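PDB 7P18: 3-oxosteroid 1-dehydrogenase from Sterolibacterium denitrificans, which probably catalyses the FAD-dependent 1,2-dehydrogenation of 3-oxosteroids to 3-oxo-delta1-steroids, with reduction of an electron acceptor. Local coordinates for residues E69-T72 and Y73-A77; A140-G143 and D144-N148. All coordinates share one frame; numbering follows the deposited sequence.

Contact 1 of 2, residues E69-T72 and Y73-A77; sequences EALT and YLKAA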
loop_
_atom_site.group_PDB
_atom_site.type_symbol
_atom_site.label_atom_id
_atom_site.label_comp_id
_atom_site.label_asym_id
_atom_site.label_seq_id
_atom_site.Cartn_x
_atom_site.Cartn_y
_atom_site.Cartn_z
ATOM N N GLU A 69 -15.249 -18.604 -7.745
ATOM C CA GLU A 69 -14.895 -17.482 -8.662
ATOM C C GLU A 69 -13.582 -16.811 -8.188
ATOM O O GLU A 69 -12.717 -16.510 -9.057
ATOM C CB GLU A 69 -16.028 -16.452 -8.744
ATOM C CG GLU A 69 -17.206 -16.901 -9.588
ATOM C CD GLU A 69 -18.399 -16.024 -9.325
ATOM O OE1 GLU A 69 -18.932 -16.097 -8.188
ATOM O OE2 GLU A 69 -18.732 -15.216 -10.216
ATOM N N ALA A 70 -13.448 -16.560 -6.884
ATOM C CA ALA A 70 -12.275 -15.914 -6.273
ATOM C C ALA A 70 -11.045 -16.805 -6.474
ATOM O O ALA A 70 -9.938 -16.268 -6.734
ATOM C CB ALA A 70 -12.537 -15.584 -4.831
ATOM N N LEU A 71 -11.208 -18.115 -6.383
ATOM C CA LEU A 71 -10.072 -19.048 -6.598
ATOM C C LEU A 71 -9.680 -19.014 -8.076
ATOM O O LEU A 71 -8.472 -18.996 -8.370
ATOM C CB LEU A 71 -10.424 -20.477 -6.140
ATOM C CG LEU A 71 -9.311 -21.506 -6.362
ATOM C CD1 LEU A 71 -8.090 -21.177 -5.513
ATOM C CD2 LEU A 71 -9.802 -22.915 -6.063
ATOM N N THR A 72 -10.639 -19.001 -9.004
ATOM C CA THR A 72 -10.360 -18.891 -10.448
ATOM C C THR A 72 -9.492 -17.652 -10.709
ATOM O O THR A 72 -8.456 -17.743 -11.384
ATOM C CB THR A 72 -11.673 -18.908 -11.229
ATOM O OG1 THR A 72 -12.218 -20.230 -11.106
ATOM C CG2 THR A 72 -11.469 -18.546 -12.679
ATOM N N TYR A 73 -9.927 -16.522 -10.189
ATOM C CA TYR A 73 -9.216 -15.227 -10.304
ATOM C C TYR A 73 -7.801 -15.332 -9.715
ATOM O O TYR A 73 -6.869 -14.932 -10.423
ATOM C CB TYR A 73 -10.043 -14.143 -9.654
ATOM C CG TYR A 73 -9.524 -12.745 -9.830
ATOM C CD1 TYR A 73 -9.663 -12.083 -11.039
ATOM C CD2 TYR A 73 -8.930 -12.068 -8.783
ATOM C CE1 TYR A 73 -9.229 -10.770 -11.210
ATOM C CE2 TYR A 73 -8.496 -10.761 -8.941
ATOM C CZ TYR A 73 -8.675 -10.094 -10.140
ATOM O OH TYR A 73 -8.244 -8.786 -10.298
ATOM N N LEU A 74 -7.637 -15.818 -8.487
ATOM C CA LEU A 74 -6.289 -15.911 -7.859
ATOM C C LEU A 74 -5.396 -16.910 -8.607
ATOM O O LEU A 74 -4.198 -16.647 -8.747
ATOM C CB LEU A 74 -6.403 -16.222 -6.369
ATOM C CG LEU A 74 -6.898 -15.058 -5.514
ATOM C CD1 LEU A 74 -6.830 -15.450 -4.065
ATOM C CD2 LEU A 74 -6.050 -13.809 -5.809
ATOM N N LYS A 75 -5.925 -18.037 -9.093
ATOM C CA LYS A 75 -5.091 -19.000 -9.848
ATOM C C LYS A 75 -4.654 -18.331 -11.151
ATOM O O LYS A 75 -3.497 -18.441 -11.525
ATOM C CB LYS A 75 -5.844 -20.322 -10.093
ATOM C CG LYS A 75 -5.950 -21.190 -8.853
ATOM C CD LYS A 75 -6.790 -22.431 -9.111
ATOM C CE LYS A 75 -6.116 -23.392 -10.074
ATOM N NZ LYS A 75 -4.913 -23.987 -9.444
ATOM N N ALA A 76 -5.535 -17.617 -11.813
ATOM C CA ALA A 76 -5.205 -16.896 -13.055
ATOM C C ALA A 76 -4.149 -15.832 -12.748
ATOM O O ALA A 76 -3.205 -15.700 -13.536
ATOM C CB ALA A 76 -6.443 -16.300 -13.665
ATOM N N ALA A 77 -4.264 -15.121 -11.630
ATOM C CA ALA A 77 -3.386 -13.962 -11.357
ATOM C C ALA A 77 -2.017 -14.451 -10.889
ATOM O O ALA A 77 -1.012 -13.779 -11.214
ATOM C CB ALA A 77 -4.014 -13.045 -10.361
#
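Lys75 lies over Leu71 one turn further along helix 67-78, an alpha-helix whose i to i+4 pattern is set by four successive backbone bonds. Tyr73 N donates to Glu69 O, Leu74 N to Ala70 O, Lys75 N to Leu71 O, and Ala76 N to Thr72 O. The third is the shortest, with Lys75 N 2.8 Å from Leu71 O and an N-H...O angle of 163°. Followed outward, Lys75 begins with CB packed 3.4 Å from Leu71 O. CG is anti to the carbonyl carbon (chi1 -75°), which keeps it beside the same oxygen while it comes within 4.0 Å of Leu71 CD1. CD then settles 3.8 Å from Leu71 CG, and the two side chains cross obliquely. The lysine chain runs straight at chi2 and bends at chi3 and chi4, which takes NZ to its salt bridge with Glu84, the first residue of helix 84-104, whose Leu88 and Leu91 touch Leu71. A serine at Leu71 would probably leave the lysine methylenes without their apolar support and open a gap against Leu88 and Leu91.

Tyr73 CB lies 3.6 Å from Ala70 O, and the phenol OH is hydrogen-bonded to Pro537 O and Tyr119 N; the side chain is about 12 Å from the bound steroid. Thr72 OG1 bonds back to Asp68 O, one turn earlier, while the carbonyl oxygen of Thr72 is touched by Ala76 CB. Leu74 places its CG 3.5 Å from Ala70 O, the oxygen that also accepts its own backbone N-H at 2.9 Å from Leu74 N.

Contact 2 of 2, residues A140-G143 and D144-N148; sequences ALLG and DEFAN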
loop_
_atom_site.group_PDB
_atom_site.type_symbol
_atom_site.label_atom_id
_atom_site.label_comp_id
_atom_site.label_asym_id
_atom_site.label_seq_id
_atom_site.Cartn_x
_atom_site.Cartn_y
_atom_site.Cartn_z
ATOM N N ALA A 140 -9.669 10.035 19.877
ATOM C CA ALA A 140 -9.852 10.365 21.315
ATOM C C ALA A 140 -9.911 9.071 22.120
ATOM O O ALA A 140 -9.417 9.063 23.260
ATOM C CB ALA A 140 -11.084 11.218 21.542
ATOM N N LEU A 141 -10.409 7.966 21.535
ATOM C CA LEU A 141 -10.497 6.662 22.263
ATOM C C LEU A 141 -9.103 6.135 22.602
ATOM O O LEU A 141 -8.988 5.258 23.483
ATOM C CB LEU A 141 -11.277 5.638 21.432
ATOM C CG LEU A 141 -12.713 6.008 21.062
ATOM C CD1 LEU A 141 -13.276 5.007 20.055
ATOM C CD2 LEU A 141 -13.610 6.052 22.286
ATOM N N LEU A 142 -8.043 6.644 21.964
ATOM C CA LEU A 142 -6.662 6.200 22.268
ATOM C C LEU A 142 -6.095 6.865 23.540
ATOM O O LEU A 142 -5.040 6.388 24.013
ATOM C CB LEU A 142 -5.776 6.515 21.065
ATOM C CG LEU A 142 -6.118 5.714 19.807
ATOM C CD1 LEU A 142 -5.375 6.299 18.630
ATOM C CD2 LEU A 142 -5.788 4.241 20.016
ATOM N N GLY A 143 -6.719 7.930 24.047
ATOM C CA GLY A 143 -6.103 8.777 25.089
ATOM C C GLY A 143 -4.679 9.157 24.694
ATOM O O GLY A 143 -4.454 9.525 23.511
ATOM N N ASP A 144 -3.728 9.002 25.619
ATOM C CA ASP A 144 -2.337 9.485 25.439
ATOM C C ASP A 144 -1.617 8.666 24.353
ATOM O O ASP A 144 -0.620 9.176 23.823
ATOM C CB ASP A 144 -1.573 9.477 26.761
ATOM C CG ASP A 144 -2.104 10.485 27.764
ATOM O OD1 ASP A 144 -2.534 11.579 27.350
ATOM O OD2 ASP A 144 -2.092 10.152 28.947
ATOM N N GLU A 145 -2.121 7.484 23.966
ATOM C CA GLU A 145 -1.472 6.663 22.896
ATOM C C GLU A 145 -1.664 7.289 21.514
ATOM O O GLU A 145 -0.905 6.927 20.585
ATOM C CB GLU A 145 -1.931 5.208 22.984
ATOM C CG GLU A 145 -1.294 4.470 24.153
ATOM C CD GLU A 145 0.225 4.457 24.152
ATOM O OE1 GLU A 145 0.836 4.633 23.068
ATOM O OE2 GLU A 145 0.790 4.323 25.242
ATOM N N PHE A 146 -2.575 8.246 21.351
ATOM C CA PHE A 146 -2.670 9.029 20.103
ATOM C C PHE A 146 -1.303 9.639 19.772
ATOM O O PHE A 146 -0.923 9.663 18.583
ATOM C CB PHE A 146 -3.776 10.077 20.175
ATOM C CG PHE A 146 -3.850 10.919 18.931
ATOM C CD1 PHE A 146 -4.126 10.331 17.706
ATOM C CD2 PHE A 146 -3.590 12.288 18.973
ATOM C CE1 PHE A 146 -4.188 11.085 16.552
ATOM C CE2 PHE A 146 -3.595 13.032 17.806
ATOM C CZ PHE A 146 -3.935 12.442 16.611
ATOM N N ALA A 147 -0.530 10.038 20.788
ATOM C CA ALA A 147 0.774 10.721 20.595
ATOM C C ALA A 147 1.747 9.816 19.831
ATOM O O ALA A 147 2.649 10.352 19.183
ATOM C CB ALA A 147 1.353 11.136 21.939
ATOM N N ASN A 148 1.563 8.490 19.895
ATOM C CA ASN A 148 2.513 7.491 19.336
ATOM C C ASN A 148 2.016 6.862 18.023
ATOM O O ASN A 148 2.743 5.994 17.485
ATOM C CB ASN A 148 2.812 6.436 20.398
ATOM C CG ASN A 148 3.473 7.038 21.622
ATOM O OD1 ASN A 148 4.378 7.871 21.490
ATOM N ND2 ASN A 148 3.046 6.582 22.794
#
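Leu142 and Phe146 meet through their first side-chain atoms, CB of one lying 4.2 Å from CB of the other. Leu142 CB also sits 3.7 Å from Phe146 N, and its CD1 reaches the edge of the phenyl ring, near the ring plane, rather than a face. The ring is carried there with CG anti to the backbone N of Phe146 (chi1 178°), while Phe146 CB rests 3.4 Å from Gly143 O.

Two backbone bonds close the turn between these residues. Glu145 N donates to Leu142 O at 3.1 Å, and Phe146 N donates to Gly143 O. Both are i to i+3 bonds, and in both the donor stands above the carbonyl plane, by 47° in the first. This is 3-10 geometry, and it continues as Ala147 N bonds to Asp144 O and Asn148 N to Glu145 O. Gly143, in the connection from strand 131-138 to strand 157-158, has a positive phi of 49°, and a CB there would clash with Asp144 N.

Within residues 144-148, Asn148 ND2 bonds to Glu145 OE1 at 3.0 Å, nearly straight, with the oxygen in the amide plane of Asn148 but met from above the carboxylate plane. Further out, Leu142 packs on Ala214, His218 and Leu221 of helix 208-222, and Glu145 touches Arg217 there. Tyr42 OH is hydrogen-bonded to Glu145 O, Asn148 and Tyr42 are joined by backbone hydrogen bonds, and Lys41 NZ bonds to Ala147 O.

Overall arrangement
The two contacts lie on opposite sides of the chain's centre, about 41 Å apart between centres, and share no element. Contact 1 is partly buried: about two and a half turns of helix 67-78 facing helix 84-104, with leucine packing. Contact 2 is a surface contact in a loop that packs on helix 208-222. Backbone bonding is alpha-helical in contact 1 and 3-10 in contact 2. Across contact 2 the side chains meet as an apolar leucine-phenylalanine pair, and its amide-carboxylate bond lies within residues 144-148, whereas in contact 1 the charged and hydroxyl groups find their partners outside residues 69-77. Neither lines the steroid pocket.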